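Local coordinates for protein Phenylalanine/tyrosine ammonia-lyase (Rhodosporidium toruloides, PDB 1Y2M) that catalyses the non-oxidative deamination of L-phenylalanine and L-tyrosine to trans-cinnamic and p-coumaric acid, as a homotetramer built as a dimer of dimers, at residues S159-V165 with T200-L205; V274-A279 with A506-R511; E302-G306 with A534-R538. The contacts are given in a common frame with arbitrary orientation. Residues are numbered along the deposited sequence.

Contact 1 (S159-V165 with T200-L205)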
# COMPACT_ATOMS: atom_id res chain seq x y z
N SER B 159 -13.69 19.54 -10.32
CA SER B 159 -13.23 20.84 -9.81
C SER B 159 -13.00 20.81 -8.32
O SER B 159 -13.56 19.98 -7.61
CB SER B 159 -14.27 21.91 -10.10
OG SER B 159 -15.43 21.74 -9.30
N LEU B 160 -12.12 21.68 -7.88
CA LEU B 160 -11.79 21.75 -6.47
C LEU B 160 -13.00 22.31 -5.72
O LEU B 160 -13.71 23.24 -6.18
CB LEU B 160 -10.60 22.66 -6.18
CG LEU B 160 -9.18 22.17 -6.35
CD1 LEU B 160 -8.25 23.38 -6.14
CD2 LEU B 160 -8.87 21.03 -5.39
N PRO B 161 -13.24 21.78 -4.51
CA PRO B 161 -14.30 22.35 -3.70
C PRO B 161 -14.14 23.86 -3.48
O PRO B 161 -13.02 24.35 -3.27
CB PRO B 161 -14.16 21.63 -2.37
CG PRO B 161 -13.54 20.29 -2.75
CD PRO B 161 -12.62 20.61 -3.85
N LEU B 162 -15.27 24.55 -3.46
CA LEU B 162 -15.26 26.01 -3.35
C LEU B 162 -14.51 26.42 -2.04
O LEU B 162 -13.73 27.38 -2.01
CB LEU B 162 -16.68 26.60 -3.40
CG LEU B 162 -17.40 26.26 -4.72
CD1 LEU B 162 -18.81 26.83 -4.58
CD2 LEU B 162 -16.67 26.81 -5.90
N GLU B 163 -14.74 25.70 -0.95
CA GLU B 163 -14.11 26.06 0.33
C GLU B 163 -12.58 25.97 0.25
O GLU B 163 -11.86 26.75 0.88
CB GLU B 163 -14.62 25.20 1.52
CG GLU B 163 -14.38 23.72 1.41
CD GLU B 163 -14.79 22.90 2.64
OE1 GLU B 163 -15.78 23.27 3.27
OE2 GLU B 163 -14.12 21.89 3.02
N VAL B 164 -12.07 25.01 -0.52
CA VAL B 164 -10.65 24.85 -0.63
C VAL B 164 -10.07 26.04 -1.35
O VAL B 164 -9.05 26.61 -0.95
CB VAL B 164 -10.32 23.54 -1.36
CG1 VAL B 164 -8.85 23.49 -1.77
CG2 VAL B 164 -10.65 22.36 -0.41
N VAL B 165 -10.75 26.43 -2.41
CA VAL B 165 -10.34 27.62 -3.19
C VAL B 165 -10.34 28.89 -2.35
O VAL B 165 -9.37 29.67 -2.38
CB VAL B 165 -11.15 27.80 -4.49
CG1 VAL B 165 -10.67 29.06 -5.23
CG2 VAL B 165 -11.02 26.55 -5.35
N THR B 200 -15.59 32.74 -6.55
CA THR B 200 -14.68 31.63 -6.29
C THR B 200 -14.33 30.98 -7.63
O THR B 200 -15.21 30.48 -8.35
CB THR B 200 -15.27 30.54 -5.36
OG1 THR B 200 -15.82 31.11 -4.17
CG2 THR B 200 -14.19 29.58 -4.94
N PRO B 201 -13.04 31.09 -8.00
CA PRO B 201 -12.60 30.49 -9.24
C PRO B 201 -12.91 29.01 -9.34
O PRO B 201 -12.81 28.29 -8.36
CB PRO B 201 -11.10 30.74 -9.22
CG PRO B 201 -10.92 32.01 -8.46
CD PRO B 201 -11.97 31.89 -7.36
N ILE B 202 -13.26 28.59 -10.54
CA ILE B 202 -13.47 27.19 -10.83
C ILE B 202 -12.10 26.64 -11.23
O ILE B 202 -11.48 27.12 -12.20
CB ILE B 202 -14.49 27.02 -11.98
CG1 ILE B 202 -15.85 27.50 -11.54
CG2 ILE B 202 -14.54 25.58 -12.47
CD1 ILE B 202 -16.43 26.79 -10.36
N VAL B 203 -11.60 25.68 -10.47
CA VAL B 203 -10.23 25.23 -10.63
C VAL B 203 -10.27 23.71 -10.77
O VAL B 203 -10.99 23.05 -10.05
CB VAL B 203 -9.43 25.61 -9.34
CG1 VAL B 203 -7.97 25.14 -9.40
CG2 VAL B 203 -9.51 27.10 -9.04
N PRO B 204 -9.49 23.15 -11.69
CA PRO B 204 -9.45 21.69 -11.80
C PRO B 204 -9.02 21.01 -10.50
O PRO B 204 -8.16 21.49 -9.79
CB PRO B 204 -8.37 21.45 -12.89
CG PRO B 204 -8.39 22.72 -13.70
CD PRO B 204 -8.62 23.82 -12.68
N LEU B 205 -9.57 19.83 -10.25
CA LEU B 205 -9.28 19.03 -9.06
C LEU B 205 -7.86 18.52 -9.13
O LEU B 205 -7.12 18.46 -8.13
CB LEU B 205 -10.19 17.81 -9.02
CG LEU B 205 -10.03 16.87 -7.83
CD1 LEU B 205 -10.21 17.60 -6.53
CD2 LEU B 205 -11.02 15.77 -7.93
O HOH W 1 -13.15 25.21 -8.08

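Contact 2 (V274-A279 with A506-R511)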
# COMPACT_ATOMS: atom_id res chain seq x y z
N VAL B 274 -2.82 26.02 -1.92
CA VAL B 274 -3.98 25.19 -2.20
C VAL B 274 -3.91 23.93 -1.34
O VAL B 274 -4.86 23.57 -0.65
CB VAL B 274 -4.05 24.86 -3.67
CG1 VAL B 274 -5.24 23.94 -3.95
CG2 VAL B 274 -4.11 26.17 -4.52
N SER B 275 -2.76 23.26 -1.34
CA SER B 275 -2.61 22.10 -0.46
C SER B 275 -2.70 22.48 1.01
O SER B 275 -3.33 21.76 1.80
CB SER B 275 -1.29 21.38 -0.74
OG SER B 275 -0.23 22.31 -0.68
N ALA B 276 -2.11 23.61 1.40
CA ALA B 276 -2.24 24.07 2.80
C ALA B 276 -3.73 24.33 3.15
O ALA B 276 -4.19 24.06 4.28
CB ALA B 276 -1.41 25.29 3.03
N SER B 277 -4.45 24.94 2.22
CA SER B 277 -5.87 25.17 2.46
C SER B 277 -6.59 23.85 2.72
O SER B 277 -7.28 23.64 3.73
CB SER B 277 -6.50 25.85 1.27
OG SER B 277 -7.88 25.94 1.53
N MSE B 278 -6.50 22.94 1.76
CA MSE B 278 -7.23 21.67 1.91
C MSE B 278 -6.79 20.87 3.13
O MSE B 278 -7.63 20.23 3.82
CB MSE B 278 -7.12 20.80 0.67
CG MSE B 278 -8.15 19.71 0.69
SE MSE B 278 -8.37 18.92 -1.09
CE MSE B 278 -10.26 18.19 -0.88
N ALA B 279 -5.49 20.90 3.39
CA ALA B 279 -4.92 20.26 4.55
C ALA B 279 -5.44 20.86 5.86
O ALA B 279 -5.68 20.14 6.82
CB ALA B 279 -3.39 20.28 4.48
N ALA B 506 1.36 16.97 -2.08
CA ALA B 506 0.57 17.34 -0.90
C ALA B 506 -0.92 17.41 -1.24
O ALA B 506 -1.73 17.00 -0.42
CB ALA B 506 1.02 18.66 -0.33
N LEU B 507 -1.29 18.01 -2.38
CA LEU B 507 -2.72 18.19 -2.65
C LEU B 507 -3.42 16.84 -2.83
O LEU B 507 -4.57 16.64 -2.40
CB LEU B 507 -2.98 19.11 -3.85
CG LEU B 507 -4.49 19.38 -4.02
CD1 LEU B 507 -5.18 20.09 -2.82
CD2 LEU B 507 -4.68 20.19 -5.26
N ILE B 508 -2.74 15.95 -3.54
CA ILE B 508 -3.29 14.56 -3.73
C ILE B 508 -3.43 13.89 -2.36
O ILE B 508 -4.45 13.28 -2.01
CB ILE B 508 -2.47 13.72 -4.67
CG1 ILE B 508 -2.37 14.34 -6.07
CG2 ILE B 508 -3.07 12.30 -4.79
CD1 ILE B 508 -1.28 13.71 -6.94
N SER B 509 -2.38 14.00 -1.56
CA SER B 509 -2.47 13.44 -0.19
C SER B 509 -3.67 14.07 0.58
O SER B 509 -4.44 13.34 1.23
CB SER B 509 -1.15 13.60 0.56
OG SER B 509 -1.19 12.80 1.72
N ALA B 510 -3.81 15.41 0.52
CA ALA B 510 -4.89 16.12 1.21
C ALA B 510 -6.27 15.63 0.78
O ALA B 510 -7.23 15.48 1.58
CB ALA B 510 -4.73 17.58 1.06
N ARG B 511 -6.39 15.38 -0.53
CA ARG B 511 -7.62 14.84 -1.10
C ARG B 511 -7.95 13.51 -0.51
O ARG B 511 -9.12 13.25 -0.13
CB ARG B 511 -7.55 14.77 -2.62
CG ARG B 511 -7.73 16.13 -3.33
CD ARG B 511 -7.51 16.11 -4.82
NE ARG B 511 -8.17 14.93 -5.34
CZ ARG B 511 -7.64 14.02 -6.15
NH1 ARG B 511 -6.39 14.12 -6.62
NH2 ARG B 511 -8.38 12.97 -6.42

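Contact 3 (E302-G306 with A534-R538)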
# COMPACT_ATOMS: atom_id res chain seq x y z
N GLU B 302 -20.44 2.83 28.74
CA GLU B 302 -21.75 2.89 29.42
C GLU B 302 -22.72 1.82 28.91
O GLU B 302 -23.27 1.04 29.67
CB GLU B 302 -22.35 4.29 29.29
CG GLU B 302 -21.56 5.35 30.03
CD GLU B 302 -22.31 6.68 30.04
OE1 GLU B 302 -22.34 7.30 28.97
OE2 GLU B 302 -22.89 7.10 31.10
N ALA B 303 -22.87 1.70 27.59
CA ALA B 303 -23.79 0.71 27.02
C ALA B 303 -23.37 -0.72 27.39
O ALA B 303 -24.19 -1.57 27.57
CB ALA B 303 -23.84 0.82 25.52
N MSE B 304 -22.06 -0.95 27.53
CA MSE B 304 -21.52 -2.29 27.84
C MSE B 304 -21.43 -2.55 29.33
O MSE B 304 -20.96 -3.58 29.73
CB MSE B 304 -20.14 -2.41 27.22
CG MSE B 304 -20.13 -2.37 25.71
SE MSE B 304 -20.66 -4.18 25.05
CE MSE B 304 -19.02 -5.24 25.50
N VAL B 305 -21.93 -1.62 30.14
CA VAL B 305 -21.75 -1.64 31.60
C VAL B 305 -20.31 -2.04 31.93
O VAL B 305 -20.03 -2.90 32.79
CB VAL B 305 -22.84 -2.46 32.33
CG1 VAL B 305 -22.67 -2.39 33.82
CG2 VAL B 305 -24.18 -1.83 32.06
N GLY B 306 -19.39 -1.38 31.24
CA GLY B 306 -17.98 -1.67 31.38
C GLY B 306 -17.30 -0.86 32.44
O GLY B 306 -17.95 -0.17 33.23
N ALA B 534 -28.36 1.11 22.07
CA ALA B 534 -27.89 0.22 23.14
C ALA B 534 -28.13 0.84 24.51
O ALA B 534 -28.57 0.18 25.46
CB ALA B 534 -26.41 -0.08 22.95
N ILE B 535 -27.87 2.15 24.63
CA ILE B 535 -28.09 2.89 25.90
C ILE B 535 -29.57 2.81 26.33
O ILE B 535 -29.89 2.58 27.46
CB ILE B 535 -27.63 4.34 25.77
CG1 ILE B 535 -26.10 4.36 25.89
CG2 ILE B 535 -28.24 5.21 26.78
CD1 ILE B 535 -25.43 5.64 25.43
N ASP B 536 -30.48 3.04 25.39
CA ASP B 536 -31.89 2.94 25.70
C ASP B 536 -32.29 1.51 26.09
O ASP B 536 -33.09 1.33 26.99
CB ASP B 536 -32.64 3.43 24.47
CG ASP B 536 -32.70 4.93 24.38
OD1 ASP B 536 -32.61 5.63 25.44
OD2 ASP B 536 -32.90 5.45 23.25
N LEU B 537 -31.75 0.51 25.42
CA LEU B 537 -32.06 -0.90 25.76
C LEU B 537 -31.49 -1.27 27.13
O LEU B 537 -32.11 -2.03 27.93
CB LEU B 537 -31.56 -1.85 24.69
CG LEU B 537 -32.29 -1.73 23.33
CD1 LEU B 537 -31.60 -2.62 22.26
CD2 LEU B 537 -33.75 -2.07 23.47
N ARG B 538 -30.30 -0.78 27.41
CA ARG B 538 -29.75 -0.99 28.73
C ARG B 538 -30.58 -0.33 29.83
O ARG B 538 -30.79 -0.86 30.93
CB ARG B 538 -28.31 -0.50 28.81
CG ARG B 538 -27.58 -1.02 30.06
CD ARG B 538 -27.31 -2.50 30.02
NE ARG B 538 -26.15 -2.85 29.20
CZ ARG B 538 -25.75 -4.09 28.93
NH1 ARG B 538 -26.49 -5.12 29.37
NH2 ARG B 538 -24.66 -4.30 28.26

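Contact 1 (S159-V165 with T200-L205)
A loop leading into a helix runs alongside an extended stretch, joined to it by one direct backbone hydrogen bond, a bridging water and extensive apolar packing. The bond runs from Leu160 N to Val203 O (2.8 Å, nearly straight). With the backbone bond between Leu205 and Asn158, just outside the segment, it brackets Ser159 and Pro204 in a single beta bridge (CA-CA 4.4 Å); Ser159 CA adds a CA-H...O contact to Val203 O at 3.2 Å. Where the chains diverge, a water bridges the gap: it donates to Leu160 O (2.8 Å) and Pro201 O (3.1 Å) and accepts from Val203 N (2.9 Å). Apolar contacts extend the interface. Leu160 CD1 meets Val203 CG1 at 3.7 Å and Leu160 CD2 meets Leu205 CD1 at 3.9 Å, while Val165 CG1 rests on Pro201 CD at 3.8 Å. Thr200 offers its methyl to the helix, with CG2 3.6 Å from Val165 CB. Ser159 O is bound by Arg154 of a second subunit. The result is a loop-to-helix junction, Pro161 serving as N-cap of helix 162-176, fastened to the edge strand 200-201 of a small antiparallel sheet within the aromatic amino acid lyase fold.

Contact 2 (V274-A279 with A506-R511)
Selenomethionine Met278 has the largest area of this interface buried by the facing segment, 75 Å². Its extended side chain (t, t, t) carries SE to within 3.8 Å of Leu507 CD1 and 3.6 Å of Arg511 CG, and its CB sits 4.0 Å from Ala510 CB. Leu507, next with 64 Å², answers from the other helix: its CA-to-CB bond points sideways, but the end of the chain turns in, so that CD1 touches both SE of Met278 and Val274 CG1 (4.0 Å). No hydrogen bond links the segments. They belong to helices 273-303 and 506-560, two members of the long helical bundle that forms the core of the PAL/histidase fold, and here they run nearly parallel, their axes 8.6 Å apart at an angle of 18°. Small residues allow that approach. Ser275, with 53 Å² buried, brings CB to 3.6 Å from Ala506 CB and 3.7 Å from Leu507 N, and the CA atoms of Ser275 and Leu507 are 4.5 Å apart. The hydroxyl of Ser275 is bonded to Thr272 O, one turn back in its own chain, leaving CB to make the interhelical contact. Arg511 lends only its aliphatic part to Met278; its guanidinium forms a salt bridge with Glu480 of a second subunit.

Contact 3 (E302-G306 with A534-R538)
Arg538 reaches across the end of helix 273-303 and lays its side chain against Ala303, Met304 and Val305, burying 77 Å² of its surface. Both NE and NH2 of Arg538 donate to the carbonyl oxygen Ala303 O, each at 2.9 Å, so the guanidinium grips a single acceptor with two N-H groups along one edge. Met304 CA also lies near the plane of the group, 3.8 Å from Arg538 NH2, while Val305 CG2 approaches Arg538 NE to 3.6 Å. The general principle is that the last carbonyls of a helix lack the amide partners that a further turn would supply, and a side chain from another helix can take their place. Here the helix ends in a Schellman motif: Val305 leaves helical geometry with positive phi (42°), and its N bonds back to Glu302 O at 3.0 Å. The turn leaves Ala303 O facing helix 506-560, one of the long helices of the PAL/histidase bundle. Arg538 has further anchors as well, with NH1 bonded to Arg450 O and in a salt bridge with Glu541, and NH2 also bonded to Asn449 O. Beside this polar clasp the packing is apolar and close. Ala303, with 76 Å² buried, sets its CB 3.7 Å from Ala534 CB and 4.2 Å from Ile535 CG1, and the CA atoms of Ala303 and Ile535 are only 4.9 Å apart. Met443, from helix 416-443, touches both Ala303 and Ala534 and so brings a third helix against the pair.

Overall arrangement
Followed from the N terminus, the chain first closes a short, mostly helical loop at contact 1, which joins the start of helix 162-176 to the strand 200-201 region. Contacts 2 and 3 come later and cross each other, because both pair helix 273-303 with helix 506-560: residues 274-279 and 302-306 on the first meet 506-511 and 534-538 on the second, in the same order. Their centres lie 40 Å apart on opposite sides of the chain's centre, so the two long helices are joined near both ends of the shorter one. Contact 1 abuts contact 2, where Val164 O probably accepts a hydrogen bond from Ser277 OG, linking the sheet-side junction to the bundle.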